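Local coordinates for dimeric protein of unknown function and ferredoxin-like fold (Bacteroides fragilis, PDB 3FMB) that is of unknown function but forms a dimer of ferredoxin-like subunits and belongs to the stress-responsive A/B barrel domain family, at residues V25-R30 / N43-A48; S80-D83 / D87-F90; L39-S44 / G101-E106; K89-A92 / E96-A99. One frame throughout, in Å; residues are numbered along the deposited sequence.

Overall arrangement
All four contacts lie within one ferredoxin-like domain, where helices 35-50, 85-93 and 95-102 lie against an antiparallel sheet ordered 61-66, 76-82, 21-29, 108-117. Interactions 1 and 3 have centres about 5 Å apart and share helix 35-50, which meets strand 21-29 in the first and residues 101-106 in the second. Interaction 1 closes before interaction 2 opens, their centres about 18 Å apart. Interaction 2 sets helix 85-93 against strand 76-82; interaction 4, sharing Lys89 and Phe90 with it, joins that helix to helix 95-102. Both fall inside the span of chain closed by interaction 3. Together the contacts tie helices to the sheet and to one another.

Interaction 1 of 4, residues V25-R30 / N43-A48; sequences VLFKLR and NSFKEA
Phe27, on strand 21-29, and Phe45, on helix 35-50, are the pair through which these two segments touch, and their backbones stay well apart. The closest approach of alpha carbons is 11.0 Å, from Phe27 CA to Phe45 CA, and no hydrogen bond passes between the segments. Residues 25-29 are extended, whereas 43-48 run as regular helix, with Glu47 N bonded to Asn43 O and Ala48 N to Ser44 O. The space between strand and helix is therefore spanned by two aromatic side chains that both leave their backbones toward the opposite segment. The Phe45 ring is carried off the helix by a first torsion that sets CG opposite the backbone N (chi1 -179°). In Phe27, CG lies opposite the carbonyl carbon instead (chi1 -61°), and this turn brings the CE2 side of its ring to Phe45. The two side chains cross at about a right angle and meet through their outer carbons, Phe27 CE2 lying 4.0 Å from Phe45 CZ. The rings are inclined by 74°, with centroids 5.6 Å apart, an oblique meeting of two buried, wholly apolar groups. Such packing of helix on sheet belongs to the hydrophobic core of the ferredoxin-like fold. Other parts of the chain close in around the pair: Phe27 also packs on Arg111 of strand 108-117, both side chains touch Ile76 of strand 76-82, and Phe45 reaches Val64 of strand 61-66 and Leu104 of residues 101-106.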
loop_
_atom_site.group_PDB
_atom_site.type_symbol
_atom_site.label_atom_id
_atom_site.label_comp_id
_atom_site.label_asym_id
_atom_site.label_seq_id
_atom_site.Cartn_x
_atom_site.Cartn_y
_atom_site.Cartn_z
ATOM N N VAL A 25 -3.920 -1.907 -1.538
ATOM C CA VAL A 25 -5.018 -1.488 -0.624
ATOM C C VAL A 25 -4.548 -1.717 0.816
ATOM O O VAL A 25 -4.007 -2.776 1.139
ATOM C CB VAL A 25 -6.385 -2.265 -0.858
ATOM C CG1 VAL A 25 -7.537 -1.621 -0.015
ATOM C CG2 VAL A 25 -6.729 -2.378 -2.360
ATOM N N LEU A 26 -4.717 -0.695 1.649
ATOM C CA LEU A 26 -4.489 -0.840 3.089
ATOM C C LEU A 26 -5.834 -0.657 3.813
ATOM O O LEU A 26 -6.684 0.165 3.386
ATOM C CB LEU A 26 -3.495 0.203 3.575
ATOM C CG LEU A 26 -2.085 0.196 2.975
ATOM C CD1 LEU A 26 -1.191 1.309 3.627
ATOM C CD2 LEU A 26 -1.408 -1.153 2.971
ATOM N N PHE A 27 -6.022 -1.463 4.857
ATOM C CA PHE A 27 -7.189 -1.410 5.710
ATOM C C PHE A 27 -6.823 -1.144 7.186
ATOM O O PHE A 27 -5.840 -1.685 7.733
ATOM C CB PHE A 27 -7.957 -2.736 5.661
ATOM C CG PHE A 27 -8.473 -3.093 4.318
ATOM C CD1 PHE A 27 -9.705 -2.630 3.891
ATOM C CD2 PHE A 27 -7.722 -3.913 3.478
ATOM C CE1 PHE A 27 -10.195 -2.964 2.613
ATOM C CE2 PHE A 27 -8.213 -4.260 2.218
ATOM C CZ PHE A 27 -9.431 -3.807 1.806
ATOM N N LYS A 28 -7.697 -0.389 7.836
ATOM C CA LYS A 28 -7.654 -0.146 9.271
ATOM C C LYS A 28 -8.993 -0.581 9.862
ATOM O O LYS A 28 -10.081 -0.202 9.413
ATOM C CB LYS A 28 -7.372 1.333 9.530
ATOM C CG LYS A 28 -7.224 1.665 11.018
ATOM C CD LYS A 28 -6.666 3.095 11.228
ATOM C CE LYS A 28 -6.631 3.463 12.698
ATOM N NZ LYS A 28 -5.584 4.508 13.004
ATOM N N LEU A 29 -8.919 -1.369 10.908
ATOM C CA LEU A 29 -10.096 -1.847 11.563
ATOM C C LEU A 29 -10.422 -0.888 12.688
ATOM O O LEU A 29 -9.531 -0.194 13.200
ATOM C CB LEU A 29 -9.856 -3.250 12.099
ATOM C CG LEU A 29 -9.496 -4.312 11.050
ATOM C CD1 LEU A 29 -9.388 -5.631 11.873
ATOM C CD2 LEU A 29 -10.505 -4.388 9.894
ATOM N N ARG A 30 -11.684 -0.851 13.099
ATOM C CA ARG A 30 -12.107 0.082 14.165
ATOM C C ARG A 30 -11.322 -0.129 15.457
ATOM O O ARG A 30 -11.126 -1.256 15.907
ATOM C CB ARG A 30 -13.605 -0.044 14.493
ATOM C CG ARG A 30 -14.546 0.231 13.371
ATOM C CD ARG A 30 -15.989 0.153 13.857
ATOM N NE ARG A 30 -16.441 -1.233 13.932
ATOM C CZ ARG A 30 -16.635 -1.925 15.052
ATOM N NH1 ARG A 30 -16.438 -1.383 16.244
ATOM N NH2 ARG A 30 -17.051 -3.179 14.966
ATOM N N ASN A 43 -6.544 -12.777 10.036
ATOM C CA ASN A 43 -6.164 -14.115 9.578
ATOM C C ASN A 43 -7.163 -14.651 8.544
ATOM O O ASN A 43 -6.771 -15.136 7.472
ATOM C CB ASN A 43 -6.014 -15.085 10.767
ATOM C CG ASN A 43 -4.740 -14.856 11.589
ATOM O OD1 ASN A 43 -3.769 -14.318 11.102
ATOM N ND2 ASN A 43 -4.752 -15.309 12.841
ATOM N N SER A 44 -8.451 -14.546 8.830
ATOM C CA SER A 44 -9.457 -15.073 7.914
ATOM C C SER A 44 -9.400 -14.395 6.533
ATOM O O SER A 44 -9.471 -15.073 5.502
ATOM C CB SER A 44 -10.862 -14.954 8.504
ATOM O OG SER A 44 -10.990 -15.843 9.578
ATOM N N PHE A 45 -9.259 -13.067 6.537
ATOM C CA PHE A 45 -9.130 -12.254 5.320
ATOM C C PHE A 45 -7.890 -12.641 4.531
ATOM O O PHE A 45 -7.980 -12.878 3.357
ATOM C CB PHE A 45 -9.055 -10.781 5.677
ATOM C CG PHE A 45 -8.943 -9.874 4.483
ATOM C CD1 PHE A 45 -10.041 -9.686 3.637
ATOM C CD2 PHE A 45 -7.754 -9.237 4.172
ATOM C CE1 PHE A 45 -9.954 -8.844 2.537
ATOM C CE2 PHE A 45 -7.680 -8.381 3.045
ATOM C CZ PHE A 45 -8.799 -8.215 2.250
ATOM N N LYS A 46 -6.747 -12.741 5.206
ATOM C CA LYS A 46 -5.487 -13.143 4.545
ATOM C C LYS A 46 -5.653 -14.487 3.837
ATOM O O LYS A 46 -5.288 -14.609 2.667
ATOM C CB LYS A 46 -4.343 -13.238 5.547
ATOM C CG LYS A 46 -3.025 -13.833 5.016
ATOM C CD LYS A 46 -1.921 -13.596 6.043
ATOM C CE LYS A 46 -0.672 -14.337 5.728
ATOM N NZ LYS A 46 -0.126 -13.753 4.566
ATOM N N GLU A 47 -6.196 -15.474 4.550
ATOM C CA GLU A 47 -6.437 -16.806 3.986
ATOM C C GLU A 47 -7.365 -16.763 2.773
ATOM O O GLU A 47 -7.116 -17.451 1.785
ATOM C CB GLU A 47 -7.037 -17.738 5.045
ATOM C CG GLU A 47 -7.160 -19.194 4.617
ATOM C CD GLU A 47 -8.016 -20.019 5.577
ATOM O OE1 GLU A 47 -7.520 -21.050 6.074
ATOM O OE2 GLU A 47 -9.187 -19.634 5.837
ATOM N N ALA A 48 -8.433 -15.971 2.867
ATOM C CA ALA A 48 -9.455 -15.893 1.812
ATOM C C ALA A 48 -8.897 -15.232 0.550
ATOM O O ALA A 48 -9.136 -15.724 -0.559
ATOM C CB ALA A 48 -10.712 -15.145 2.322
#

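Interaction 2 of 4, residues S80-D83 / D87-F90; sequences SEFD and DVKF. With EDO (1,2-ethanediol), chain F.
The turn from strand 76-82 into helix 85-93 folds back on itself here, a beta-to-alpha connection of the ferredoxin-like fold in which Phe82, at the end of the strand, packs against the first turn of the helix at Asp87 and Val88. Phe82 CA and Asp87 CA are 6.3 Å apart. The aromatic ring offers one face to the helix backbone: Val88 CA stands over its centre, 4.2 Å from the centroid and only 8° from the ring normal, a CH-pi contact. One methyl of Val88 adds to this, with CG2 3.5 Å from Phe82 CD1; it lies beside the backbone N of its own residue, while CG1 is directed opposite that N (chi1 173°). One turn further along the helix, the ring of Tyr91 also meets that of Phe82. Lys89, on the same helix, bends its chain so that NZ donates a hydrogen bond to an ethanediol molecule, probably from the crystallisation liquor.

Near the surface the contact becomes polar. Asp83 OD2 lies 3.9 Å from Asp87 OD2, the carboxylate planes 43° apart, a proximity of like charges probably eased by the salt bridge of Asp83 OD2 with Arg60 NH2. Between the segments a water accepts the backbone N-H of Asp83 at 2.9 Å from N and donates to Asp87 OD2 at 2.8 Å.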
loop_
_atom_site.group_PDB
_atom_site.type_symbol
_atom_site.label_atom_id
_atom_site.label_comp_id
_atom_site.label_asym_id
_atom_site.label_seq_id
_atom_site.Cartn_x
_atom_site.Cartn_y
_atom_site.Cartn_z
ATOM N N SER A 80 -1.031 -6.410 -4.959
ATOM C CA SER A 80 -1.412 -7.234 -6.083
ATOM C C SER A 80 -1.027 -6.606 -7.414
ATOM O O SER A 80 -0.797 -5.392 -7.506
ATOM C CB SER A 80 -2.919 -7.503 -6.008
ATOM O OG SER A 80 -3.641 -6.315 -6.175
ATOM N N GLU A 81 -0.945 -7.456 -8.436
ATOM C CA GLU A 81 -0.584 -7.076 -9.794
ATOM C C GLU A 81 -1.598 -7.646 -10.789
ATOM O O GLU A 81 -2.026 -8.798 -10.674
ATOM C CB GLU A 81 0.833 -7.563 -10.154
ATOM C CG GLU A 81 1.930 -6.864 -9.307
ATOM C CD GLU A 81 3.320 -7.424 -9.486
ATOM O OE1 GLU A 81 3.530 -8.259 -10.383
ATOM O OE2 GLU A 81 4.213 -7.013 -8.729
ATOM N N PHE A 82 -1.948 -6.817 -11.781
ATOM C CA PHE A 82 -2.884 -7.166 -12.869
ATOM C C PHE A 82 -2.356 -6.561 -14.171
ATOM O O PHE A 82 -1.499 -5.679 -14.155
ATOM C CB PHE A 82 -4.295 -6.613 -12.595
ATOM C CG PHE A 82 -4.925 -7.139 -11.330
ATOM C CD1 PHE A 82 -4.705 -6.509 -10.103
ATOM C CD2 PHE A 82 -5.767 -8.248 -11.375
ATOM C CE1 PHE A 82 -5.315 -7.016 -8.924
ATOM C CE2 PHE A 82 -6.344 -8.760 -10.249
ATOM C CZ PHE A 82 -6.142 -8.152 -9.011
ATOM N N ASP A 83 -2.902 -6.999 -15.292
ATOM C CA ASP A 83 -2.497 -6.459 -16.595
ATOM C C ASP A 83 -2.997 -5.052 -16.832
ATOM O O ASP A 83 -2.332 -4.261 -17.504
ATOM C CB ASP A 83 -3.017 -7.347 -17.715
ATOM C CG ASP A 83 -2.338 -8.686 -17.754
ATOM O OD1 ASP A 83 -1.270 -8.879 -17.127
ATOM O OD2 ASP A 83 -2.888 -9.564 -18.425
ATOM N N ASP A 87 -9.075 -5.595 -15.571
ATOM C CA ASP A 87 -8.823 -6.821 -14.808
ATOM C C ASP A 87 -8.939 -6.592 -13.298
ATOM O O ASP A 87 -9.448 -7.446 -12.581
ATOM C CB ASP A 87 -7.466 -7.409 -15.174
ATOM C CG ASP A 87 -7.452 -8.096 -16.557
ATOM O OD1 ASP A 87 -8.485 -8.118 -17.245
ATOM O OD2 ASP A 87 -6.386 -8.617 -16.935
ATOM N N VAL A 88 -8.438 -5.459 -12.799
ATOM C CA VAL A 88 -8.630 -5.103 -11.387
ATOM C C VAL A 88 -10.132 -5.094 -11.045
ATOM O O VAL A 88 -10.541 -5.596 -10.018
ATOM C CB VAL A 88 -8.005 -3.718 -11.044
ATOM C CG1 VAL A 88 -8.354 -3.288 -9.623
ATOM C CG2 VAL A 88 -6.507 -3.735 -11.282
ATOM N N LYS A 89 -10.948 -4.529 -11.928
ATOM C CA LYS A 89 -12.370 -4.414 -11.690
ATOM C C LYS A 89 -13.063 -5.791 -11.783
ATOM O O LYS A 89 -13.977 -6.099 -11.001
ATOM C CB LYS A 89 -12.985 -3.408 -12.621
ATOM C CG LYS A 89 -14.522 -3.337 -12.500
ATOM C CD LYS A 89 -15.098 -1.916 -12.527
ATOM C CE LYS A 89 -16.053 -1.700 -11.352
ATOM N NZ LYS A 89 -15.281 -1.614 -10.076
ATOM N N PHE A 90 -12.608 -6.620 -12.717
ATOM C CA PHE A 90 -13.075 -8.018 -12.798
ATOM C C PHE A 90 -12.843 -8.767 -11.488
ATOM O O PHE A 90 -13.741 -9.410 -10.935
ATOM C CB PHE A 90 -12.372 -8.704 -13.963
ATOM C CG PHE A 90 -12.810 -10.093 -14.216
ATOM C CD1 PHE A 90 -13.789 -10.361 -15.179
ATOM C CD2 PHE A 90 -12.253 -11.152 -13.514
ATOM C CE1 PHE A 90 -14.183 -11.631 -15.422
ATOM C CE2 PHE A 90 -12.668 -12.461 -13.768
ATOM C CZ PHE A 90 -13.609 -12.690 -14.692
HETATM C C1 EDO F . -12.215 0.516 -9.817
HETATM O O1 EDO F . -12.471 1.467 -8.764
HETATM C C2 EDO F . -11.451 -0.702 -9.302
HETATM O O2 EDO F . -12.257 -1.921 -9.300
HETATM O O HOH W 1 -4.394 -9.496 -15.171
#

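Interaction 3 of 4, residues L39-S44 / G101-E106; sequences LVVMNS and GKILAE
Val41 and Leu104 meet methyl to methyl, Val41 CG1 standing only 3.3 Å from Leu104 CD2, a carbon pair tighter than ordinary van der Waals contact. The valine presents CG1 because this branch is the one turned opposite its backbone N (chi1 169°), and the same methyl lies near Ile103 O. Leu104 leaves its backbone alongside the contact, and only its CD2 end reaches the valine: CD1 continues the line of the chain (chi2 -178°), while CD2 is turned in. The two side chains meet at an oblique angle. This is apolar packing between helix 35-50 and residues 101-106, two helical elements lying on the same face of the ferredoxin-like sheet. Ile103 comes from the same side as Leu104 and uses both of its branches. CG2, opposite the backbone N, sits 3.7 Å from Val41 O and 3.8 Å from Ser44 CB, while the longer arm extends with chi2 at 166° to place CD1 3.7 Å from Ser44 O. The isoleucine thus rests along one helical turn, touching main-chain oxygens as well as carbon. Farther on, CD1 also packs on Ala48, and Leu104 touches Ile76.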
loop_
_atom_site.group_PDB
_atom_site.type_symbol
_atom_site.label_atom_id
_atom_site.label_comp_id
_atom_site.label_asym_id
_atom_site.label_seq_id
_atom_site.Cartn_x
_atom_site.Cartn_y
_atom_site.Cartn_z
ATOM N N LEU A 39 -7.674 -10.004 15.227
ATOM C CA LEU A 39 -6.797 -11.075 14.759
ATOM C C LEU A 39 -7.527 -12.147 13.938
ATOM O O LEU A 39 -7.013 -12.592 12.922
ATOM C CB LEU A 39 -6.036 -11.692 15.931
ATOM C CG LEU A 39 -5.018 -12.779 15.573
ATOM C CD1 LEU A 39 -3.965 -12.213 14.605
ATOM C CD2 LEU A 39 -4.380 -13.334 16.830
ATOM N N VAL A 40 -8.712 -12.567 14.395
ATOM C CA VAL A 40 -9.520 -13.550 13.696
ATOM C C VAL A 40 -9.866 -13.040 12.302
ATOM O O VAL A 40 -9.699 -13.753 11.309
ATOM C CB VAL A 40 -10.818 -13.908 14.491
ATOM C CG1 VAL A 40 -11.868 -14.652 13.587
ATOM C CG2 VAL A 40 -10.450 -14.711 15.773
ATOM N N VAL A 41 -10.343 -11.809 12.248
ATOM C CA VAL A 41 -10.663 -11.155 10.986
ATOM C C VAL A 41 -9.456 -11.039 10.050
ATOM O O VAL A 41 -9.555 -11.380 8.874
ATOM C CB VAL A 41 -11.263 -9.761 11.253
ATOM C CG1 VAL A 41 -11.345 -8.936 9.940
ATOM C CG2 VAL A 41 -12.660 -9.913 11.906
HETATM N N MSE A 42 -8.328 -10.558 10.589
HETATM C CA MSE A 42 -7.083 -10.417 9.814
HETATM C C MSE A 42 -6.624 -11.738 9.211
HETATM O O MSE A 42 -6.358 -11.814 8.007
HETATM C CB MSE A 42 -5.986 -9.816 10.703
HETATM C CG MSE A 42 -6.234 -8.329 11.041
HETATM SE SE MSE A 42 -5.242 -7.677 12.513
HETATM C CE MSE A 42 -3.426 -7.816 11.831
ATOM N N ASN A 43 -6.544 -12.777 10.036
ATOM C CA ASN A 43 -6.164 -14.115 9.578
ATOM C C ASN A 43 -7.163 -14.651 8.544
ATOM O O ASN A 43 -6.771 -15.136 7.472
ATOM C CB ASN A 43 -6.014 -15.085 10.767
ATOM C CG ASN A 43 -4.740 -14.856 11.589
ATOM O OD1 ASN A 43 -3.769 -14.318 11.102
ATOM N ND2 ASN A 43 -4.752 -15.309 12.841
ATOM N N SER A 44 -8.451 -14.546 8.830
ATOM C CA SER A 44 -9.457 -15.073 7.914
ATOM C C SER A 44 -9.400 -14.395 6.533
ATOM O O SER A 44 -9.471 -15.073 5.502
ATOM C CB SER A 44 -10.862 -14.954 8.504
ATOM O OG SER A 44 -10.990 -15.843 9.578
ATOM N N GLY A 101 -13.855 -9.984 0.905
ATOM C CA GLY A 101 -14.029 -8.607 1.373
ATOM C C GLY A 101 -15.042 -8.486 2.509
ATOM O O GLY A 101 -14.839 -7.703 3.449
ATOM N N LYS A 102 -16.105 -9.282 2.437
ATOM C CA LYS A 102 -17.145 -9.255 3.476
ATOM C C LYS A 102 -16.625 -9.664 4.838
ATOM O O LYS A 102 -17.196 -9.270 5.870
ATOM C CB LYS A 102 -18.364 -10.123 3.102
ATOM C CG LYS A 102 -19.300 -9.394 2.212
ATOM C CD LYS A 102 -20.558 -10.187 1.894
ATOM C CE LYS A 102 -21.312 -9.549 0.684
ATOM N NZ LYS A 102 -22.278 -10.493 0.029
ATOM N N ILE A 103 -15.546 -10.441 4.859
ATOM C CA ILE A 103 -14.897 -10.831 6.135
ATOM C C ILE A 103 -14.580 -9.570 6.997
ATOM O O ILE A 103 -14.676 -9.605 8.228
ATOM C CB ILE A 103 -13.659 -11.703 5.888
ATOM C CG1 ILE A 103 -14.050 -13.075 5.307
ATOM C CG2 ILE A 103 -12.816 -11.950 7.195
ATOM C CD1 ILE A 103 -12.864 -13.815 4.733
ATOM N N LEU A 104 -14.215 -8.479 6.319
ATOM C CA LEU A 104 -13.875 -7.219 6.960
ATOM C C LEU A 104 -15.054 -6.303 7.280
ATOM O O LEU A 104 -14.888 -5.311 8.016
ATOM C CB LEU A 104 -12.893 -6.453 6.079
ATOM C CG LEU A 104 -11.573 -7.111 5.672
ATOM C CD1 LEU A 104 -10.696 -6.137 4.826
ATOM C CD2 LEU A 104 -10.813 -7.655 6.892
ATOM N N ALA A 105 -16.252 -6.613 6.761
ATOM C CA ALA A 105 -17.330 -5.633 6.767
ATOM C C ALA A 105 -17.714 -5.155 8.167
ATOM O O ALA A 105 -17.953 -3.959 8.396
ATOM C CB ALA A 105 -18.584 -6.191 6.038
ATOM N N GLU A 106 -17.824 -6.078 9.100
ATOM C CA GLU A 106 -18.283 -5.726 10.437
ATOM C C GLU A 106 -17.289 -4.876 11.225
ATOM O O GLU A 106 -17.704 -4.136 12.121
ATOM C CB GLU A 106 -18.600 -6.984 11.256
ATOM C CG GLU A 106 -19.992 -7.472 11.095
ATOM C CD GLU A 106 -21.039 -6.451 11.577
ATOM O OE1 GLU A 106 -21.092 -6.123 12.798
ATOM O OE2 GLU A 106 -21.788 -5.975 10.698
#

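Interaction 4 of 4, residues K89-A92 / E96-A99; sequences KFYA and EHVA. With EDO (1,2-ethanediol), chain F; SO4 (sulfate ion), chain C.
The rings of Tyr91 and His97 lie partly over one another, each with the other on one face: His97 CG stands above the tyrosine ring and Tyr91 CE2 above the imidazole, both displaced toward the rim. The planes are inclined by 38° and the centroids are 4.2 Å apart, so the pair is oblique. The overlap is closest toward the phenol end, where Tyr91 OH comes within 3.2 Å of His97 CD2. At the imidazole edge, in its plane, Ala92 O accepts a hydrogen bond from His97 ND1, 2.8 Å long with an angle of 154° at the hydrogen; the donor is tilted 31° from the carbonyl plane. With CG opposite its backbone N, the histidine leans back over the preceding helix, and this bond together with the tyrosine face limits how the ring can rotate. At the root of the side chain, His97 CB lies 3.1 Å from Tyr91 O. The contact joins helix 85-93 to helix 95-102, consecutive in the chain and packed beside helix 35-50 in the ferredoxin-like fold, where both side chains touch Ile49. Val98 contributes a methyl, CG2, near Ala92 O. A sulfate ion, probably from the crystallisation liquor, lies at the tyrosine edge and accepts a weak hydrogen bond from Tyr91 OH, 3.4 Å from sulfate O1; His23 and Arg111 also bind it.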
loop_
_atom_site.group_PDB
_atom_site.type_symbol
_atom_site.label_atom_id
_atom_site.label_comp_id
_atom_site.label_asym_id
_atom_site.label_seq_id
_atom_site.Cartn_x
_atom_site.Cartn_y
_atom_site.Cartn_z
ATOM N N LYS A 89 -10.948 -4.529 -11.928
ATOM C CA LYS A 89 -12.370 -4.414 -11.690
ATOM C C LYS A 89 -13.063 -5.791 -11.783
ATOM O O LYS A 89 -13.977 -6.099 -11.001
ATOM C CB LYS A 89 -12.985 -3.408 -12.621
ATOM C CG LYS A 89 -14.522 -3.337 -12.500
ATOM C CD LYS A 89 -15.098 -1.916 -12.527
ATOM C CE LYS A 89 -16.053 -1.700 -11.352
ATOM N NZ LYS A 89 -15.281 -1.614 -10.076
ATOM N N PHE A 90 -12.608 -6.620 -12.717
ATOM C CA PHE A 90 -13.075 -8.018 -12.798
ATOM C C PHE A 90 -12.843 -8.767 -11.488
ATOM O O PHE A 90 -13.741 -9.410 -10.935
ATOM C CB PHE A 90 -12.372 -8.704 -13.963
ATOM C CG PHE A 90 -12.810 -10.093 -14.216
ATOM C CD1 PHE A 90 -13.789 -10.361 -15.179
ATOM C CD2 PHE A 90 -12.253 -11.152 -13.514
ATOM C CE1 PHE A 90 -14.183 -11.631 -15.422
ATOM C CE2 PHE A 90 -12.668 -12.461 -13.768
ATOM C CZ PHE A 90 -13.609 -12.690 -14.692
ATOM N N TYR A 91 -11.616 -8.685 -10.996
ATOM C CA TYR A 91 -11.273 -9.194 -9.667
ATOM C C TYR A 91 -12.136 -8.599 -8.541
ATOM O O TYR A 91 -12.640 -9.317 -7.678
ATOM C CB TYR A 91 -9.789 -8.910 -9.409
ATOM C CG TYR A 91 -9.407 -8.765 -7.960
ATOM C CD1 TYR A 91 -9.094 -9.880 -7.180
ATOM C CD2 TYR A 91 -9.338 -7.509 -7.371
ATOM C CE1 TYR A 91 -8.702 -9.730 -5.831
ATOM C CE2 TYR A 91 -8.982 -7.353 -6.055
ATOM C CZ TYR A 91 -8.661 -8.453 -5.296
ATOM O OH TYR A 91 -8.332 -8.254 -4.017
ATOM N N ALA A 92 -12.310 -7.279 -8.539
ATOM C CA ALA A 92 -12.997 -6.612 -7.413
ATOM C C ALA A 92 -14.461 -7.072 -7.272
ATOM O O ALA A 92 -14.976 -7.285 -6.166
ATOM C CB ALA A 92 -12.905 -5.079 -7.548
ATOM N N GLU A 96 -16.082 -14.498 -5.460
ATOM C CA GLU A 96 -15.116 -15.049 -4.515
ATOM C C GLU A 96 -14.359 -13.923 -3.807
ATOM O O GLU A 96 -14.058 -14.013 -2.619
ATOM C CB GLU A 96 -14.141 -15.974 -5.258
ATOM C CG GLU A 96 -14.822 -17.146 -5.943
ATOM C CD GLU A 96 -15.580 -17.939 -4.975
ATOM O OE1 GLU A 96 -15.033 -18.182 -3.892
ATOM O OE2 GLU A 96 -16.728 -18.274 -5.261
ATOM N N HIS A 97 -14.039 -12.871 -4.550
ATOM C CA HIS A 97 -13.427 -11.713 -3.943
ATOM C C HIS A 97 -14.394 -10.955 -3.012
ATOM O O HIS A 97 -14.030 -10.548 -1.887
ATOM C CB HIS A 97 -12.855 -10.727 -4.971
ATOM C CG HIS A 97 -12.356 -9.491 -4.306
ATOM N ND1 HIS A 97 -13.059 -8.306 -4.326
ATOM C CD2 HIS A 97 -11.336 -9.315 -3.430
ATOM C CE1 HIS A 97 -12.434 -7.425 -3.564
ATOM N NE2 HIS A 97 -11.411 -8.022 -2.982
ATOM N N VAL A 98 -15.623 -10.768 -3.467
ATOM C CA VAL A 98 -16.632 -10.101 -2.640
ATOM C C VAL A 98 -16.798 -10.821 -1.306
ATOM O O VAL A 98 -16.852 -10.162 -0.242
ATOM C CB VAL A 98 -17.981 -9.979 -3.380
ATOM C CG1 VAL A 98 -19.106 -9.516 -2.440
ATOM C CG2 VAL A 98 -17.869 -9.007 -4.599
ATOM N N ALA A 99 -16.872 -12.159 -1.335
ATOM C CA ALA A 99 -16.955 -12.939 -0.077
ATOM C C ALA A 99 -15.754 -12.669 0.835
ATOM O O ALA A 99 -15.924 -12.511 2.057
ATOM C CB ALA A 99 -17.082 -14.431 -0.355
HETATM C C1 EDO F . -12.215 0.516 -9.817
HETATM O O1 EDO F . -12.471 1.467 -8.764
HETATM C C2 EDO F . -11.451 -0.702 -9.302
HETATM O O2 EDO F . -12.257 -1.921 -9.300
HETATM S S SO4 C . -10.321 -4.018 -3.232
HETATM O O1 SO4 C . -9.145 -4.997 -3.362
HETATM O O2 SO4 C . -11.629 -4.644 -3.412
HETATM O O3 SO4 C . -10.267 -2.868 -4.169
HETATM O O4 SO4 C . -10.407 -3.467 -1.857
#